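Local coordinates for protein terminal oxygenase component of carbazole 1,9a-dioxygenase (Nocardioides aromaticivorans, PDB 3GCF) that probably dihydroxylates carbazole at its angular position, as the terminal component of a Rieske non-heme iron dioxygenase fed with electrons by a ferredoxin, at residues A[183-188]-A[264-269]; A[216-221]-A[229-234]. One frame throughout, in Å; residues are numbered along the deposited sequence.

Interaction 1 of 2, residues A[183-188]-A[264-269]; sequences NGFDTT and AQVSVW
The ring of F185 lies against V268, whose CG1 sits over the centre of one ring face. This is a CH-pi contact, with V268 CG1 3.6 Å from the F185 ring centroid and 13° off the ring normal. The two side chains cross at about a right angle. F185 CB points toward the strand, and chi1 (-165°) sets CG anti to the backbone N. The same ring has a second partner at its edge: F185 CE1 is 3.6 Å from V266 O, and that oxygen lies near the ring plane. V266 CG2 adds a looser apolar touch, 4.1 Å from F185 CD1. T187 reaches the strand more weakly, with its CG2 4.4 Å from V266 CG1. No hydrogen bond joins the two segments, so the contact rests on packing around one buried ring. L274 and C365 also touch that ring. An alanine in place of F185 would probably open a gap beside V266 and V268 and leave V268 CG1 without its ring face. Next to F185, D186 OD1 accepts from T188 N at 3.0 Å and closes an Asx turn. D186 OD2 bonds to H99 of the second subunit, a ligand of that subunit's [2Fe-2S] cluster, while D186 O bonds to H189. F185 is the first residue past helix 177-184 to leave helical geometry. The arrangement belongs to the catalytic domain of Rieske oxygenases, where the segment between this helix and the iron ligand H189 packs on the central antiparallel sheet beside the mononuclear iron site.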
ATOM      1  N   ASN A 183      10.168  16.766 -18.474  1.00 12.56           N
ATOM      2  CA  ASN A 183      10.976  17.442 -17.464  1.00 11.63           C
ATOM      3  C   ASN A 183      12.373  17.657 -18.045  1.00 11.80           C
ATOM      4  O   ASN A 183      13.068  18.612 -17.698  1.00 12.57           O
ATOM      5  CB  ASN A 183      11.058  16.597 -16.188  1.00 10.87           C
ATOM      6  CG  ASN A 183      12.252  16.966 -15.316  1.00 12.08           C
ATOM      7  OD1 ASN A 183      13.241  16.238 -15.263  1.00 14.92           O
ATOM      8  ND2 ASN A 183      12.163  18.098 -14.631  1.00 11.63           N
ATOM      9  N   GLY A 184      12.777  16.755 -18.933  1.00 10.81           N
ATOM     10  CA  GLY A 184      14.078  16.882 -19.566  1.00  8.53           C
ATOM     11  C   GLY A 184      14.037  17.938 -20.658  1.00  8.52           C
ATOM     12  O   GLY A 184      14.942  18.759 -20.764  1.00  9.06           O
ATOM     13  N   PHE A 185      12.970  17.923 -21.451  1.00  7.99           N
ATOM     14  CA  PHE A 185      12.781  18.852 -22.570  1.00 10.48           C
ATOM     15  C   PHE A 185      11.949  20.067 -22.147  1.00 13.79           C
ATOM     16  O   PHE A 185      10.927  20.374 -22.764  1.00 18.57           O
ATOM     17  CB  PHE A 185      12.069  18.108 -23.708  1.00  7.48           C
ATOM     18  CG  PHE A 185      12.114  18.815 -25.031  1.00  8.07           C
ATOM     19  CD1 PHE A 185      13.324  19.231 -25.576  1.00  5.75           C
ATOM     20  CD2 PHE A 185      10.943  19.048 -25.746  1.00  7.09           C
ATOM     21  CE1 PHE A 185      13.367  19.869 -26.811  1.00  8.23           C
ATOM     22  CE2 PHE A 185      10.977  19.686 -26.984  1.00  8.19           C
ATOM     23  CZ  PHE A 185      12.189  20.096 -27.517  1.00  7.35           C
ATOM     24  N   ASP A 186      12.395  20.756 -21.101  1.00 12.99           N
ATOM     25  CA  ASP A 186      11.686  21.917 -20.569  1.00 11.67           C
ATOM     26  C   ASP A 186      12.731  23.013 -20.397  1.00 11.64           C
ATOM     27  O   ASP A 186      13.646  22.868 -19.591  1.00 10.65           O
ATOM     28  CB  ASP A 186      11.066  21.540 -19.221  1.00 11.51           C
ATOM     29  CG  ASP A 186      10.218  22.642 -18.634  1.00 13.24           C
ATOM     30  OD1 ASP A 186      10.671  23.805 -18.620  1.00 13.59           O
ATOM     31  OD2 ASP A 186       9.101  22.338 -18.166  1.00 16.46           O
ATOM     32  N   THR A 187      12.592  24.109 -21.142  1.00  9.70           N
ATOM     33  CA  THR A 187      13.585  25.180 -21.099  1.00 11.87           C
ATOM     34  C   THR A 187      13.513  26.208 -19.964  1.00 11.15           C
ATOM     35  O   THR A 187      14.409  27.046 -19.836  1.00  9.34           O
ATOM     36  CB  THR A 187      13.633  25.941 -22.449  1.00 12.20           C
ATOM     37  OG1 THR A 187      12.432  26.698 -22.620  1.00 15.29           O
ATOM     38  CG2 THR A 187      13.764  24.958 -23.607  1.00 10.58           C
ATOM     39  N   THR A 188      12.470  26.156 -19.141  1.00 10.21           N
ATOM     40  CA  THR A 188      12.381  27.097 -18.028  1.00 11.25           C
ATOM     41  C   THR A 188      12.373  26.417 -16.653  1.00 11.33           C
ATOM     42  O   THR A 188      12.430  27.092 -15.628  1.00 11.10           O
ATOM     43  CB  THR A 188      11.145  28.029 -18.154  1.00 10.45           C
ATOM     44  OG1 THR A 188       9.939  27.255 -18.147  1.00 11.44           O
ATOM     45  CG2 THR A 188      11.225  28.832 -19.442  1.00  6.78           C
ATOM     46  N   ALA A 264      23.689  24.588 -25.549  1.00 10.89           N
ATOM     47  CA  ALA A 264      23.555  25.462 -26.706  1.00 10.07           C
ATOM     48  C   ALA A 264      22.306  24.992 -27.446  1.00 11.71           C
ATOM     49  O   ALA A 264      21.627  25.773 -28.118  1.00 12.46           O
ATOM     50  CB  ALA A 264      24.774  25.331 -27.608  1.00  9.07           C
ATOM     51  N   GLN A 265      22.016  23.701 -27.309  1.00 10.62           N
ATOM     52  CA  GLN A 265      20.853  23.087 -27.942  1.00 12.62           C
ATOM     53  C   GLN A 265      20.336  21.932 -27.099  1.00 13.44           C
ATOM     54  O   GLN A 265      21.116  21.226 -26.458  1.00 14.43           O
ATOM     55  CB  GLN A 265      21.213  22.529 -29.329  1.00 11.59           C
ATOM     56  CG  GLN A 265      21.523  23.574 -30.390  1.00 15.42           C
ATOM     57  CD  GLN A 265      21.820  22.955 -31.751  1.00 16.93           C
ATOM     58  OE1 GLN A 265      21.770  23.634 -32.774  1.00 20.63           O
ATOM     59  NE2 GLN A 265      22.138  21.669 -31.765  1.00 15.06           N
ATOM     60  N   VAL A 266      19.019  21.750 -27.098  1.00 12.69           N
ATOM     61  CA  VAL A 266      18.409  20.639 -26.382  1.00 12.05           C
ATOM     62  C   VAL A 266      17.349  20.081 -27.315  1.00 13.11           C
ATOM     63  O   VAL A 266      16.623  20.836 -27.966  1.00 13.49           O
ATOM     64  CB  VAL A 266      17.769  21.072 -25.036  1.00 12.43           C
ATOM     65  CG1 VAL A 266      16.684  22.105 -25.262  1.00  8.82           C
ATOM     66  CG2 VAL A 266      17.206  19.849 -24.331  1.00 10.35           C
ATOM     67  N   SER A 267      17.271  18.760 -27.398  1.00 12.11           N
ATOM     68  CA  SER A 267      16.309  18.134 -28.285  1.00 11.83           C
ATOM     69  C   SER A 267      15.808  16.801 -27.763  1.00 12.11           C
ATOM     70  O   SER A 267      16.475  16.135 -26.970  1.00 12.90           O
ATOM     71  CB  SER A 267      16.940  17.935 -29.670  1.00 11.51           C
ATOM     72  OG  SER A 267      18.128  17.164 -29.581  1.00 10.10           O
ATOM     73  N   VAL A 268      14.624  16.418 -28.219  1.00 10.87           N
ATOM     74  CA  VAL A 268      14.040  15.150 -27.822  1.00 11.23           C
ATOM     75  C   VAL A 268      13.648  14.406 -29.096  1.00 11.28           C
ATOM     76  O   VAL A 268      13.141  15.008 -30.044  1.00 12.07           O
ATOM     77  CB  VAL A 268      12.803  15.360 -26.908  1.00 10.60           C
ATOM     78  CG1 VAL A 268      11.719  16.120 -27.656  1.00  9.67           C
ATOM     79  CG2 VAL A 268      12.287  14.015 -26.418  1.00  9.16           C
ATOM     80  N   TRP A 269      13.897  13.100 -29.115  1.00 10.82           N
ATOM     81  CA  TRP A 269      13.596  12.279 -30.279  1.00 11.39           C
ATOM     82  C   TRP A 269      12.791  11.041 -29.900  1.00 13.13           C
ATOM     83  O   TRP A 269      12.941  10.503 -28.798  1.00 13.12           O
ATOM     84  CB  TRP A 269      14.904  11.860 -30.957  1.00 10.73           C
ATOM     85  CG  TRP A 269      15.819  13.026 -31.206  1.00 12.44           C
ATOM     86  CD1 TRP A 269      16.559  13.697 -30.279  1.00 12.65           C
ATOM     87  CD2 TRP A 269      16.008  13.717 -32.445  1.00 12.78           C
ATOM     88  NE1 TRP A 269      17.192  14.769 -30.859  1.00 13.74           N
ATOM     89  CE2 TRP A 269      16.870  14.806 -32.189  1.00 13.18           C
ATOM     90  CE3 TRP A 269      15.526  13.525 -33.750  1.00 13.05           C
ATOM     91  CZ2 TRP A 269      17.263  15.703 -33.189  1.00 13.25           C
ATOM     92  CZ3 TRP A 269      15.915  14.416 -34.744  1.00 11.94           C
ATOM     93  CH2 TRP A 269      16.775  15.493 -34.456  1.00 13.60           C
TER

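Interaction 2 of 2, residues A[216-221]-A[229-234]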
ATOM      1  N   ASP A 216      11.846  30.632 -35.227  1.00 22.19           N
ATOM      2  CA  ASP A 216      12.718  29.508 -35.569  1.00 20.10           C
ATOM      3  C   ASP A 216      13.375  28.901 -34.333  1.00 19.38           C
ATOM      4  O   ASP A 216      14.334  28.127 -34.441  1.00 17.74           O
ATOM      5  CB  ASP A 216      13.822  29.947 -36.537  1.00 23.12           C
ATOM      6  CG  ASP A 216      13.278  30.429 -37.860  1.00 26.18           C
ATOM      7  OD1 ASP A 216      12.369  29.772 -38.406  1.00 29.68           O
ATOM      8  OD2 ASP A 216      13.770  31.460 -38.361  1.00 30.12           O
ATOM      9  N   ALA A 217      12.867  29.260 -33.159  1.00 15.85           N
ATOM     10  CA  ALA A 217      13.418  28.753 -31.914  1.00 16.53           C
ATOM     11  C   ALA A 217      13.333  27.227 -31.855  1.00 16.65           C
ATOM     12  O   ALA A 217      14.250  26.569 -31.362  1.00 17.47           O
ATOM     13  CB  ALA A 217      12.676  29.374 -30.719  1.00 12.52           C
ATOM     14  N   MET A 218      12.240  26.676 -32.376  1.00 16.89           N
ATOM     15  CA  MET A 218      12.017  25.231 -32.364  1.00 19.04           C
ATOM     16  C   MET A 218      11.876  24.653 -33.768  1.00 19.06           C
ATOM     17  O   MET A 218      11.151  25.194 -34.605  1.00 20.69           O
ATOM     18  CB  MET A 218      10.749  24.911 -31.566  1.00 18.91           C
ATOM     19  CG  MET A 218      10.742  25.464 -30.146  1.00 21.86           C
ATOM     20  SD  MET A 218       9.059  25.642 -29.499  1.00 21.23           S
ATOM     21  CE  MET A 218       9.179  27.156 -28.615  1.00 23.53           C
ATOM     22  N   GLN A 219      12.568  23.550 -34.026  1.00 19.85           N
ATOM     23  CA  GLN A 219      12.487  22.915 -35.329  1.00 19.71           C
ATOM     24  C   GLN A 219      12.061  21.458 -35.204  1.00 19.22           C
ATOM     25  O   GLN A 219      12.614  20.700 -34.408  1.00 18.13           O
ATOM     26  CB  GLN A 219      13.828  22.995 -36.060  1.00 21.57           C
ATOM     27  CG  GLN A 219      13.691  22.687 -37.549  1.00 26.16           C
ATOM     28  CD  GLN A 219      14.978  22.882 -38.316  1.00 29.39           C
ATOM     29  OE1 GLN A 219      15.650  23.903 -38.171  1.00 32.21           O
ATOM     30  NE2 GLN A 219      15.322  21.908 -39.149  1.00 31.66           N
ATOM     31  N   VAL A 220      11.067  21.074 -35.995  1.00 18.73           N
ATOM     32  CA  VAL A 220      10.567  19.710 -35.983  1.00 17.94           C
ATOM     33  C   VAL A 220      11.203  18.907 -37.114  1.00 18.22           C
ATOM     34  O   VAL A 220      11.172  19.314 -38.270  1.00 18.48           O
ATOM     35  CB  VAL A 220       9.034  19.690 -36.149  1.00 15.54           C
ATOM     36  CG1 VAL A 220       8.521  18.260 -36.109  1.00 16.27           C
ATOM     37  CG2 VAL A 220       8.387  20.511 -35.047  1.00 16.35           C
ATOM     38  N   TYR A 221      11.807  17.777 -36.763  1.00 19.67           N
ATOM     39  CA  TYR A 221      12.434  16.898 -37.741  1.00 19.79           C
ATOM     40  C   TYR A 221      11.491  15.727 -37.920  1.00 21.60           C
ATOM     41  O   TYR A 221      11.416  14.844 -37.067  1.00 20.85           O
ATOM     42  CB  TYR A 221      13.790  16.413 -37.230  1.00 19.37           C
ATOM     43  CG  TYR A 221      14.855  17.482 -37.273  1.00 22.24           C
ATOM     44  CD1 TYR A 221      15.462  17.834 -38.476  1.00 24.60           C
ATOM     45  CD2 TYR A 221      15.216  18.184 -36.123  1.00 22.31           C
ATOM     46  CE1 TYR A 221      16.400  18.862 -38.539  1.00 24.83           C
ATOM     47  CE2 TYR A 221      16.153  19.218 -36.175  1.00 24.35           C
ATOM     48  CZ  TYR A 221      16.739  19.549 -37.388  1.00 25.54           C
ATOM     49  OH  TYR A 221      17.660  20.567 -37.457  1.00 27.08           O
ATOM     50  N   VAL A 229      12.203  17.014 -31.928  1.00 13.08           N
ATOM     51  CA  VAL A 229      12.077  18.458 -31.874  1.00 12.09           C
ATOM     52  C   VAL A 229      13.372  19.037 -31.308  1.00 12.69           C
ATOM     53  O   VAL A 229      13.909  18.533 -30.324  1.00 11.68           O
ATOM     54  CB  VAL A 229      10.891  18.868 -30.984  1.00 10.86           C
ATOM     55  CG1 VAL A 229      10.637  20.358 -31.118  1.00  8.57           C
ATOM     56  CG2 VAL A 229       9.654  18.068 -31.368  1.00  8.25           C
ATOM     57  N   LEU A 230      13.874  20.093 -31.939  1.00 12.90           N
ATOM     58  CA  LEU A 230      15.111  20.719 -31.498  1.00 13.48           C
ATOM     59  C   LEU A 230      14.925  22.175 -31.089  1.00 14.19           C
ATOM     60  O   LEU A 230      14.321  22.965 -31.822  1.00 14.11           O
ATOM     61  CB  LEU A 230      16.153  20.626 -32.616  1.00 14.93           C
ATOM     62  CG  LEU A 230      17.581  21.173 -32.461  1.00 17.08           C
ATOM     63  CD1 LEU A 230      17.572  22.678 -32.467  1.00 19.59           C
ATOM     64  CD2 LEU A 230      18.200  20.643 -31.200  1.00 17.37           C
ATOM     65  N   ASP A 231      15.444  22.518 -29.910  1.00 13.79           N
ATOM     66  CA  ASP A 231      15.384  23.888 -29.400  1.00 12.79           C
ATOM     67  C   ASP A 231      16.759  24.522 -29.639  1.00 13.07           C
ATOM     68  O   ASP A 231      17.766  24.042 -29.121  1.00  9.69           O
ATOM     69  CB  ASP A 231      15.094  23.916 -27.889  1.00 11.54           C
ATOM     70  CG  ASP A 231      13.683  23.480 -27.540  1.00 13.28           C
ATOM     71  OD1 ASP A 231      12.849  23.290 -28.454  1.00 11.45           O
ATOM     72  OD2 ASP A 231      13.407  23.335 -26.328  1.00 13.41           O
ATOM     73  N   ARG A 232      16.805  25.591 -30.425  1.00 14.36           N
ATOM     74  CA  ARG A 232      18.071  26.268 -30.703  1.00 15.20           C
ATOM     75  C   ARG A 232      18.320  27.324 -29.627  1.00 14.13           C
ATOM     76  O   ARG A 232      18.253  28.527 -29.887  1.00 14.99           O
ATOM     77  CB  ARG A 232      18.023  26.917 -32.089  1.00 17.41           C
ATOM     78  CG  ARG A 232      17.920  25.915 -33.226  1.00 20.92           C
ATOM     79  CD  ARG A 232      18.309  26.550 -34.554  1.00 25.71           C
ATOM     80  NE  ARG A 232      19.008  25.593 -35.408  1.00 29.29           N
ATOM     81  CZ  ARG A 232      18.404  24.724 -36.207  1.00 30.53           C
ATOM     82  NH1 ARG A 232      17.079  24.700 -36.269  1.00 30.39           N
ATOM     83  NH2 ARG A 232      19.121  23.867 -36.925  1.00 30.58           N
ATOM     84  N   LEU A 233      18.617  26.859 -28.419  1.00 13.26           N
ATOM     85  CA  LEU A 233      18.828  27.738 -27.275  1.00 14.07           C
ATOM     86  C   LEU A 233      19.852  28.863 -27.447  1.00 14.51           C
ATOM     87  O   LEU A 233      19.590  30.001 -27.059  1.00 13.07           O
ATOM     88  CB  LEU A 233      19.191  26.904 -26.040  1.00 12.29           C
ATOM     89  CG  LEU A 233      18.193  25.814 -25.610  1.00 11.44           C
ATOM     90  CD1 LEU A 233      18.710  25.130 -24.355  1.00  8.38           C
ATOM     91  CD2 LEU A 233      16.818  26.415 -25.355  1.00  8.65           C
ATOM     92  N   SER A 234      21.006  28.552 -28.028  1.00 14.18           N
ATOM     93  CA  SER A 234      22.062  29.547 -28.198  1.00 17.78           C
ATOM     94  C   SER A 234      21.855  30.549 -29.325  1.00 19.10           C
ATOM     95  O   SER A 234      22.536  31.574 -29.371  1.00 21.42           O
ATOM     96  CB  SER A 234      23.402  28.853 -28.422  1.00 16.91           C
ATOM     97  OG  SER A 234      23.364  28.103 -29.623  1.00 21.55           O
TER
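R232 meets Q219 across the two strands, its NH1 donating to Q219 OE1. The distance between R232 NH1 and Q219 OE1 is 2.5 Å, short enough for its exact value to be doubtful. The donor stands above the amide carbonyl plane, and the amide and guanidinium planes are 34° apart. Q219 CG is anti to the backbone N (chi1 -165°), and the extended chain beyond it brings OE1 to R232 NH1. R232 is also held by its backbone: its N donates to A217 O at 2.9 Å. V229 and L230 bury much of the remaining surface. L230 forms a hydrogen-bonded antiparallel pair with Q219, at 2.9 Å from Q219 N to L230 O and 2.8 Å from L230 N to Q219 O. L230 CB meets the edge of the Y221 ring, 3.8 Å from Y221 CE2. V229 pairs with V220 at a non-hydrogen-bonded position, its CG1 3.9 Å from Q219 O. The two strands form a beta hairpin. Strand 218-221 is outermost in the sheet within this chain, and strand 228-231 has strand 265-269 as its other neighbour. M218 and D231 share one face, where both touch C365 of helix 364-376.

In the fold
The centres of interactions 1 and 2 lie about 9 Å apart, and both reach the same antiparallel sheet. Strands 265-269 and 228-231 are neighbours in it, and a probable hydrogen bond from D231 N to V266 O links them. The hairpin of interaction 2 is nested in the chain between the two segments of interaction 1. T187 packs on D231, and F185 touches V229 and D231, so 183-188 meets strand 228-231 as well as its neighbour 265-269. Helix 364-376 touches residues of both contacts. Together they join the sheet's hairpin end to the segment leading into the iron site, all within the ring-hydroxylase part of the chain.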